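Local coordinates for protein oxidoreductase (Methanosarcina mazei, PDB 3KA7) that binds flavin-adenine dinucleotide and, as in the flavin-containing amine oxidoreductase family, probably catalyses an oxidation-reduction reaction, at residues F47-G52 with K283-A288; A53-P58 with K325-C330. All blocks are in the same frame, centred on the assembly; numbering follows the deposited sequence.

Contact 1 of 2, residues F47-G52 with K283-A288; sequences FQLSSG and KICLAA. With FAD (flavin-adenine dinucleotide), chain B.
The amino group of K283 is gripped by several oxygens where strand 283-288 faces the end of 47-52. Its main bond runs from NZ to G52 O at 2.8 Å, arriving tilted 30° from the carbonyl plane, while a weak one reaches S50 O at 3.3 Å. A water accepts from K283 NZ at 2.8 Å and also from S50 N, and Y370 OH adds a weak outside partner. The lysine leaves its strand extended, CG anti to the backbone N, and then bends at chi3 (44°), which carries CE to within 3.5 Å of G52 O. S50 OG accepts from G52 N (3.1 Å), the ST turn that sets this corner, and is also hydrogen-bonded to A53 O. Farther along, the strands run antiparallel with axes 9.6 Å apart, too distant for sheet pairing, so side chains fill the space: F47 CZ packs on A287 CB at 3.5 Å, and a methyl of L49, CD2, meets both CB and SG of C285. G52 O itself lies 3.2 Å from FAD C6. One buried amine thus bonds G52 O, and S50 O weakly, and probably helps hold this turn beside the benzenoid ring of the flavin.

Contact 2 of 2, residues A53-P58 with K325-C330; sequences AFHMLP and KHLTMC. With FAD (flavin-adenine dinucleotide), chain B.
F54 and M329, the latter modelled as selenomethionine, make a Met-aromatic contact between an FAD-binding loop and the strand 326-334. The selenium sits 5.1 Å from the centroid of the F54 ring, 24° off its normal, and the two side chains pass alongside each other, running opposite ways. In F54, CG lies beside the backbone N, anti to the carbonyl carbon (chi1 -80°). One ring edge meets the strand backbone, with CE1 3.5 Å from M329 O and CZ 3.4 Å from C330 O, while CD2 and CE2 lie against FAD C6, close to the ring plane. The rings of F54 and W161 meet edge-to-face. An alanine here would probably open a gap between the flavin and the strand and leave the M329 selenium without this aromatic partner. The M329 chain, bent at chi3 (-66°), brings CE to 3.6 Å from F54 CA. The H55 side chain lies roughly perpendicular to that of M329. The loop backbone bonds to the flavin pyrimidine: F54 N donates to FAD O4 at 3.2 Å, and FAD N3 gives a weak bond to M56 O. H55 ND1, buried and with no polar partner in the model, has M329 CE at 3.8 Å.

From the N terminus, strand 47-50 and the loop after it supply the first halves of both contacts back to back, 47-52 and then 53-58. After 230 intervening residues, 283-288 closes contact 1; the chain then goes on to 325-330, which closes contact 2. Because both first halves precede both second halves in the same order, the two closures cross rather than nest. Strands 280-288 and 326-334 are antiparallel neighbours in the mixed sheet, joined by backbone bonds such as L286 N to T328 O. Together the contacts seat one continuous early segment across two adjacent strands of that sheet, and both reach FAD.

Contact 1 of 2, residues F47-G52 with K283-A288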
loop_
_atom_site.group_PDB
_atom_site.type_symbol
_atom_site.label_atom_id
_atom_site.label_comp_id
_atom_site.label_asym_id
_atom_site.label_seq_id
_atom_site.Cartn_x
_atom_site.Cartn_y
_atom_site.Cartn_z
ATOM N N PHE A 47 -18.059 0.743 13.374
ATOM C CA PHE A 47 -17.437 0.894 12.056
ATOM C C PHE A 47 -16.419 -0.213 11.822
ATOM O O PHE A 47 -15.778 -0.683 12.767
ATOM C CB PHE A 47 -16.702 2.232 11.966
ATOM C CG PHE A 47 -17.608 3.423 11.848
ATOM C CD1 PHE A 47 -17.881 3.976 10.604
ATOM C CD2 PHE A 47 -18.178 3.996 12.974
ATOM C CE1 PHE A 47 -18.711 5.085 10.480
ATOM C CE2 PHE A 47 -19.007 5.105 12.857
ATOM C CZ PHE A 47 -19.276 5.648 11.611
ATOM N N GLN A 48 -16.261 -0.617 10.564
ATOM C CA GLN A 48 -15.169 -1.502 10.188
ATOM C C GLN A 48 -14.009 -0.649 9.680
ATOM O O GLN A 48 -13.912 -0.376 8.490
ATOM C CB GLN A 48 -15.607 -2.486 9.098
ATOM C CG GLN A 48 -16.557 -3.579 9.581
ATOM C CD GLN A 48 -15.935 -4.465 10.647
ATOM O OE1 GLN A 48 -16.399 -4.494 11.796
ATOM N NE2 GLN A 48 -14.880 -5.187 10.279
ATOM N N LEU A 49 -13.169 -0.194 10.604
ATOM C CA LEU A 49 -11.953 0.517 10.233
ATOM C C LEU A 49 -10.941 -0.542 9.796
ATOM O O LEU A 49 -11.292 -1.707 9.603
ATOM C CB LEU A 49 -11.433 1.343 11.421
ATOM C CG LEU A 49 -12.424 2.348 12.037
ATOM C CD1 LEU A 49 -11.754 3.243 13.112
ATOM C CD2 LEU A 49 -13.069 3.196 10.933
ATOM N N SER A 50 -9.686 -0.153 9.628
ATOM C CA SER A 50 -8.691 -1.124 9.201
ATOM C C SER A 50 -7.412 -0.985 9.996
ATOM O O SER A 50 -7.182 0.027 10.666
ATOM C CB SER A 50 -8.366 -0.973 7.717
ATOM O OG SER A 50 -7.439 0.077 7.510
ATOM N N SER A 51 -6.591 -2.023 9.920
ATOM C CA SER A 51 -5.275 -2.029 10.550
ATOM C C SER A 51 -4.225 -1.291 9.712
ATOM O O SER A 51 -3.045 -1.249 10.069
ATOM C CB SER A 51 -4.825 -3.468 10.735
ATOM O OG SER A 51 -4.892 -4.139 9.494
ATOM N N GLY A 52 -4.649 -0.718 8.595
ATOM C CA GLY A 52 -3.739 0.014 7.730
ATOM C C GLY A 52 -4.469 0.460 6.480
ATOM O O GLY A 52 -5.025 1.568 6.433
ATOM N N LYS A 283 -3.502 8.501 9.012
ATOM C CA LYS A 283 -4.844 8.221 8.522
ATOM C C LYS A 283 -5.852 8.817 9.507
ATOM O O LYS A 283 -5.787 8.539 10.707
ATOM C CB LYS A 283 -5.038 6.701 8.435
ATOM C CG LYS A 283 -6.468 6.266 8.139
ATOM C CD LYS A 283 -6.591 4.753 7.906
ATOM C CE LYS A 283 -5.797 3.945 8.919
ATOM N NZ LYS A 283 -6.154 2.499 8.812
ATOM N N ILE A 284 -6.760 9.649 9.003
ATOM C CA ILE A 284 -7.821 10.219 9.823
ATOM C C ILE A 284 -9.141 9.621 9.368
ATOM O O ILE A 284 -9.532 9.805 8.215
ATOM C CB ILE A 284 -7.865 11.759 9.708
ATOM C CG1 ILE A 284 -6.530 12.361 10.172
ATOM C CG2 ILE A 284 -9.059 12.331 10.504
ATOM C CD1 ILE A 284 -6.451 13.871 9.981
ATOM N N CYS A 285 -9.818 8.907 10.263
ATOM C CA CYS A 285 -11.103 8.267 9.943
ATOM C C CYS A 285 -12.242 9.139 10.462
ATOM O O CYS A 285 -12.229 9.542 11.618
ATOM C CB CYS A 285 -11.186 6.890 10.598
ATOM S SG CYS A 285 -9.863 5.754 10.033
ATOM N N LEU A 286 -13.211 9.427 9.593
ATOM C CA LEU A 286 -14.338 10.294 9.949
ATOM C C LEU A 286 -15.611 9.478 9.992
ATOM O O LEU A 286 -15.838 8.634 9.131
ATOM C CB LEU A 286 -14.499 11.417 8.917
ATOM C CG LEU A 286 -13.246 12.234 8.578
ATOM C CD1 LEU A 286 -13.555 13.268 7.504
ATOM C CD2 LEU A 286 -12.645 12.905 9.822
ATOM N N ALA A 287 -16.433 9.727 11.007
ATOM C CA ALA A 287 -17.759 9.150 11.066
ATOM C C ALA A 287 -18.679 10.213 10.475
ATOM O O ALA A 287 -18.988 11.193 11.130
ATOM C CB ALA A 287 -18.128 8.848 12.507
ATOM N N ALA A 288 -19.072 10.050 9.220
ATOM C CA ALA A 288 -19.818 11.107 8.540
ATOM C C ALA A 288 -21.323 10.859 8.603
ATOM O O ALA A 288 -21.763 9.736 8.458
ATOM C CB ALA A 288 -19.352 11.234 7.092
HETATM P PA FAD B . 2.346 -6.981 7.054
HETATM O O1A FAD B . 3.560 -6.156 7.393
HETATM O O2A FAD B . 1.020 -6.257 7.040
HETATM O O5B FAD B . 2.248 -8.215 8.075
HETATM C C5B FAD B . 3.419 -8.687 8.730
HETATM C C4B FAD B . 2.893 -9.660 9.790
HETATM O O4B FAD B . 3.952 -10.298 10.474
HETATM C C3B FAD B . 2.051 -8.923 10.836
HETATM O O3B FAD B . 0.765 -9.515 10.939
HETATM C C2B FAD B . 2.852 -9.089 12.129
HETATM O O2B FAD B . 2.035 -9.177 13.282
HETATM C C1B FAD B . 3.640 -10.365 11.863
HETATM N N9A FAD B . 4.910 -10.477 12.592
HETATM C C8A FAD B . 5.880 -9.521 12.818
HETATM N N7A FAD B . 6.911 -10.115 13.487
HETATM C C5A FAD B . 6.589 -11.424 13.674
HETATM C C6A FAD B . 7.242 -12.473 14.304
HETATM N N6A FAD B . 8.481 -12.313 14.760
HETATM N N1A FAD B . 6.643 -13.716 14.332
HETATM C C2A FAD B . 5.405 -13.926 13.759
HETATM N N3A FAD B . 4.753 -12.881 13.139
HETATM C C4A FAD B . 5.346 -11.659 13.112
HETATM N N1 FAD B . -2.294 -0.754 0.374
HETATM C C2 FAD B . -3.203 -0.819 -0.667
HETATM O O2 FAD B . -3.037 -1.639 -1.580
HETATM N N3 FAD B . -4.277 0.058 -0.686
HETATM C C4 FAD B . -4.446 0.993 0.321
HETATM O O4 FAD B . -5.397 1.774 0.311
HETATM C C4X FAD B . -3.532 1.063 1.362
HETATM N N5 FAD B . -3.684 2.011 2.364
HETATM C C5X FAD B . -2.770 2.056 3.403
HETATM C C6 FAD B . -2.919 2.992 4.426
HETATM C C7 FAD B . -2.016 3.028 5.482
HETATM C C7M FAD B . -2.200 4.053 6.572
HETATM C C8 FAD B . -0.961 2.124 5.500
HETATM C C8M FAD B . 0.042 2.135 6.618
HETATM C C9 FAD B . -0.802 1.195 4.476
HETATM C C9A FAD B . -1.713 1.154 3.425
HETATM N N10 FAD B . -1.557 0.228 2.402
HETATM C C10 FAD B . -2.463 0.175 1.379
HETATM C "C1'" FAD B . -0.378 -0.687 2.353
HETATM C "C2'" FAD B . -0.798 -2.064 2.881
HETATM O "O2'" FAD B . -1.549 -1.902 4.081
HETATM C "C3'" FAD B . 0.452 -2.901 3.136
HETATM O "O3'" FAD B . 1.323 -2.793 2.017
HETATM C "C4'" FAD B . 0.208 -4.386 3.389
HETATM O "O4'" FAD B . -0.812 -4.605 4.342
HETATM C "C5'" FAD B . 1.509 -4.954 3.945
HETATM O "O5'" FAD B . 1.407 -6.356 3.898
HETATM P P FAD B . 2.684 -7.260 4.167
HETATM O O1P FAD B . 2.607 -8.483 3.288
HETATM O O2P FAD B . 3.976 -6.474 4.058
HETATM O O3P FAD B . 2.553 -7.795 5.679
HETATM O O HOH W 1 -8.812 2.692 9.614
#

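Contact 2 of 2, residues A53-P58 with K325-C330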
loop_
_atom_site.group_PDB
_atom_site.type_symbol
_atom_site.label_atom_id
_atom_site.label_comp_id
_atom_site.label_asym_id
_atom_site.label_seq_id
_atom_site.Cartn_x
_atom_site.Cartn_y
_atom_site.Cartn_z
ATOM N N ALA A 53 -4.474 -0.413 5.477
ATOM C CA ALA A 53 -4.992 -0.104 4.140
ATOM C C ALA A 53 -6.428 0.437 4.130
ATOM O O ALA A 53 -7.263 0.059 4.949
ATOM C CB ALA A 53 -4.884 -1.337 3.246
ATOM N N PHE A 54 -6.704 1.321 3.178
ATOM C CA PHE A 54 -7.963 2.042 3.138
ATOM C C PHE A 54 -9.046 1.200 2.459
ATOM O O PHE A 54 -9.861 1.733 1.704
ATOM C CB PHE A 54 -7.781 3.360 2.376
ATOM C CG PHE A 54 -7.164 4.482 3.183
ATOM C CD1 PHE A 54 -7.783 5.726 3.228
ATOM C CD2 PHE A 54 -5.969 4.324 3.854
ATOM C CE1 PHE A 54 -7.215 6.784 3.943
ATOM C CE2 PHE A 54 -5.398 5.385 4.565
ATOM C CZ PHE A 54 -6.024 6.596 4.618
ATOM N N HIS A 55 -9.071 -0.109 2.720
ATOM C CA HIS A 55 -10.144 -0.956 2.147
ATOM C C HIS A 55 -10.243 -0.842 0.624
ATOM O O HIS A 55 -11.343 -0.886 0.049
ATOM C CB HIS A 55 -11.492 -0.601 2.778
ATOM C CG HIS A 55 -11.618 -1.026 4.212
ATOM N ND1 HIS A 55 -12.229 -0.245 5.173
ATOM C CD2 HIS A 55 -11.211 -2.151 4.844
ATOM C CE1 HIS A 55 -12.195 -0.877 6.335
ATOM N NE2 HIS A 55 -11.582 -2.032 6.161
HETATM N N MSE A 56 -9.094 -0.707 -0.033
HETATM C CA MSE A 56 -9.082 -0.426 -1.460
HETATM C C MSE A 56 -7.884 -1.089 -2.130
HETATM O O MSE A 56 -6.791 -1.133 -1.547
HETATM C CB MSE A 56 -9.059 1.098 -1.663
HETATM C CG MSE A 56 -9.181 1.567 -3.093
HETATM SE SE MSE A 56 -9.362 3.493 -3.163
HETATM C CE MSE A 56 -11.321 3.547 -3.204
ATOM N N LEU A 57 -8.101 -1.632 -3.331
ATOM C CA LEU A 57 -7.031 -2.182 -4.170
ATOM C C LEU A 57 -6.676 -1.170 -5.261
ATOM O O LEU A 57 -7.567 -0.657 -5.949
ATOM C CB LEU A 57 -7.469 -3.491 -4.838
ATOM C CG LEU A 57 -7.876 -4.661 -3.932
ATOM C CD1 LEU A 57 -8.160 -5.921 -4.758
ATOM C CD2 LEU A 57 -6.821 -4.940 -2.892
ATOM N N PRO A 58 -5.379 -0.876 -5.423
ATOM C CA PRO A 58 -4.949 0.128 -6.396
ATOM C C PRO A 58 -5.414 -0.167 -7.830
ATOM O O PRO A 58 -5.747 0.767 -8.584
ATOM C CB PRO A 58 -3.421 0.069 -6.293
ATOM C CG PRO A 58 -3.184 -0.315 -4.871
ATOM C CD PRO A 58 -4.259 -1.345 -4.585
ATOM N N LYS A 325 -24.677 6.286 8.253
ATOM C CA LYS A 325 -23.342 6.852 8.422
ATOM C C LYS A 325 -22.484 6.465 7.231
ATOM O O LYS A 325 -22.718 5.431 6.605
ATOM C CB LYS A 325 -22.682 6.335 9.710
ATOM C CG LYS A 325 -23.353 6.792 11.007
ATOM C CD LYS A 325 -23.463 8.302 11.076
ATOM C CE LYS A 325 -24.277 8.744 12.290
ATOM N NZ LYS A 325 -23.613 8.381 13.576
ATOM N N HIS A 326 -21.506 7.305 6.909
ATOM C CA HIS A 326 -20.471 6.923 5.953
ATOM C C HIS A 326 -19.127 6.874 6.674
ATOM O O HIS A 326 -18.914 7.572 7.666
ATOM C CB HIS A 326 -20.391 7.907 4.778
ATOM C CG HIS A 326 -21.357 7.610 3.673
ATOM N ND1 HIS A 326 -21.257 6.488 2.879
ATOM C CD2 HIS A 326 -22.449 8.284 3.237
ATOM C CE1 HIS A 326 -22.242 6.481 1.999
ATOM N NE2 HIS A 326 -22.974 7.567 2.187
ATOM N N LEU A 327 -18.237 6.026 6.175
ATOM C CA LEU A 327 -16.863 5.982 6.662
ATOM C C LEU A 327 -16.005 6.699 5.643
ATOM O O LEU A 327 -15.864 6.234 4.514
ATOM C CB LEU A 327 -16.397 4.535 6.794
ATOM C CG LEU A 327 -14.934 4.290 7.187
ATOM C CD1 LEU A 327 -14.530 5.088 8.450
ATOM C CD2 LEU A 327 -14.672 2.793 7.358
ATOM N N THR A 328 -15.445 7.828 6.043
ATOM C CA THR A 328 -14.606 8.620 5.155
ATOM C C THR A 328 -13.211 8.636 5.760
ATOM O O THR A 328 -13.038 9.033 6.918
ATOM C CB THR A 328 -15.138 10.042 5.038
ATOM O OG1 THR A 328 -16.524 9.998 4.669
ATOM C CG2 THR A 328 -14.343 10.847 3.992
HETATM N N MSE A 329 -12.230 8.177 4.982
HETATM C CA MSE A 329 -10.848 8.073 5.466
HETATM C C MSE A 329 -9.893 8.947 4.659
HETATM O O MSE A 329 -9.925 8.947 3.430
HETATM C CB MSE A 329 -10.386 6.615 5.489
HETATM C CG MSE A 329 -11.215 5.761 6.443
HETATM SE SE MSE A 329 -10.578 3.943 6.575
HETATM C CE MSE A 329 -10.929 3.345 4.799
ATOM N N CYS A 330 -9.048 9.685 5.375
ATOM C CA CYS A 330 -8.127 10.649 4.794
ATOM C C CYS A 330 -6.690 10.188 5.002
ATOM O O CYS A 330 -6.371 9.631 6.046
ATOM C CB CYS A 330 -8.283 11.995 5.491
ATOM S SG CYS A 330 -10.009 12.556 5.613
HETATM P PA FAD B . 2.346 -6.981 7.054
HETATM O O1A FAD B . 3.560 -6.156 7.393
HETATM O O2A FAD B . 1.020 -6.257 7.040
HETATM O O5B FAD B . 2.248 -8.215 8.075
HETATM C C5B FAD B . 3.419 -8.687 8.730
HETATM C C4B FAD B . 2.893 -9.660 9.790
HETATM O O4B FAD B . 3.952 -10.298 10.474
HETATM C C3B FAD B . 2.051 -8.923 10.836
HETATM O O3B FAD B . 0.765 -9.515 10.939
HETATM C C2B FAD B . 2.852 -9.089 12.129
HETATM O O2B FAD B . 2.035 -9.177 13.282
HETATM C C1B FAD B . 3.640 -10.365 11.863
HETATM N N9A FAD B . 4.910 -10.477 12.592
HETATM C C8A FAD B . 5.880 -9.521 12.818
HETATM N N7A FAD B . 6.911 -10.115 13.487
HETATM C C5A FAD B . 6.589 -11.424 13.674
HETATM C C6A FAD B . 7.242 -12.473 14.304
HETATM N N6A FAD B . 8.481 -12.313 14.760
HETATM N N1A FAD B . 6.643 -13.716 14.332
HETATM C C2A FAD B . 5.405 -13.926 13.759
HETATM N N3A FAD B . 4.753 -12.881 13.139
HETATM C C4A FAD B . 5.346 -11.659 13.112
HETATM N N1 FAD B . -2.294 -0.754 0.374
HETATM C C2 FAD B . -3.203 -0.819 -0.667
HETATM O O2 FAD B . -3.037 -1.639 -1.580
HETATM N N3 FAD B . -4.277 0.058 -0.686
HETATM C C4 FAD B . -4.446 0.993 0.321
HETATM O O4 FAD B . -5.397 1.774 0.311
HETATM C C4X FAD B . -3.532 1.063 1.362
HETATM N N5 FAD B . -3.684 2.011 2.364
HETATM C C5X FAD B . -2.770 2.056 3.403
HETATM C C6 FAD B . -2.919 2.992 4.426
HETATM C C7 FAD B . -2.016 3.028 5.482
HETATM C C7M FAD B . -2.200 4.053 6.572
HETATM C C8 FAD B . -0.961 2.124 5.500
HETATM C C8M FAD B . 0.042 2.135 6.618
HETATM C C9 FAD B . -0.802 1.195 4.476
HETATM C C9A FAD B . -1.713 1.154 3.425
HETATM N N10 FAD B . -1.557 0.228 2.402
HETATM C C10 FAD B . -2.463 0.175 1.379
HETATM C "C1'" FAD B . -0.378 -0.687 2.353
HETATM C "C2'" FAD B . -0.798 -2.064 2.881
HETATM O "O2'" FAD B . -1.549 -1.902 4.081
HETATM C "C3'" FAD B . 0.452 -2.901 3.136
HETATM O "O3'" FAD B . 1.323 -2.793 2.017
HETATM C "C4'" FAD B . 0.208 -4.386 3.389
HETATM O "O4'" FAD B . -0.812 -4.605 4.342
HETATM C "C5'" FAD B . 1.509 -4.954 3.945
HETATM O "O5'" FAD B . 1.407 -6.356 3.898
HETATM P P FAD B . 2.684 -7.260 4.167
HETATM O O1P FAD B . 2.607 -8.483 3.288
HETATM O O2P FAD B . 3.976 -6.474 4.058
HETATM O O3P FAD B . 2.553 -7.795 5.679
#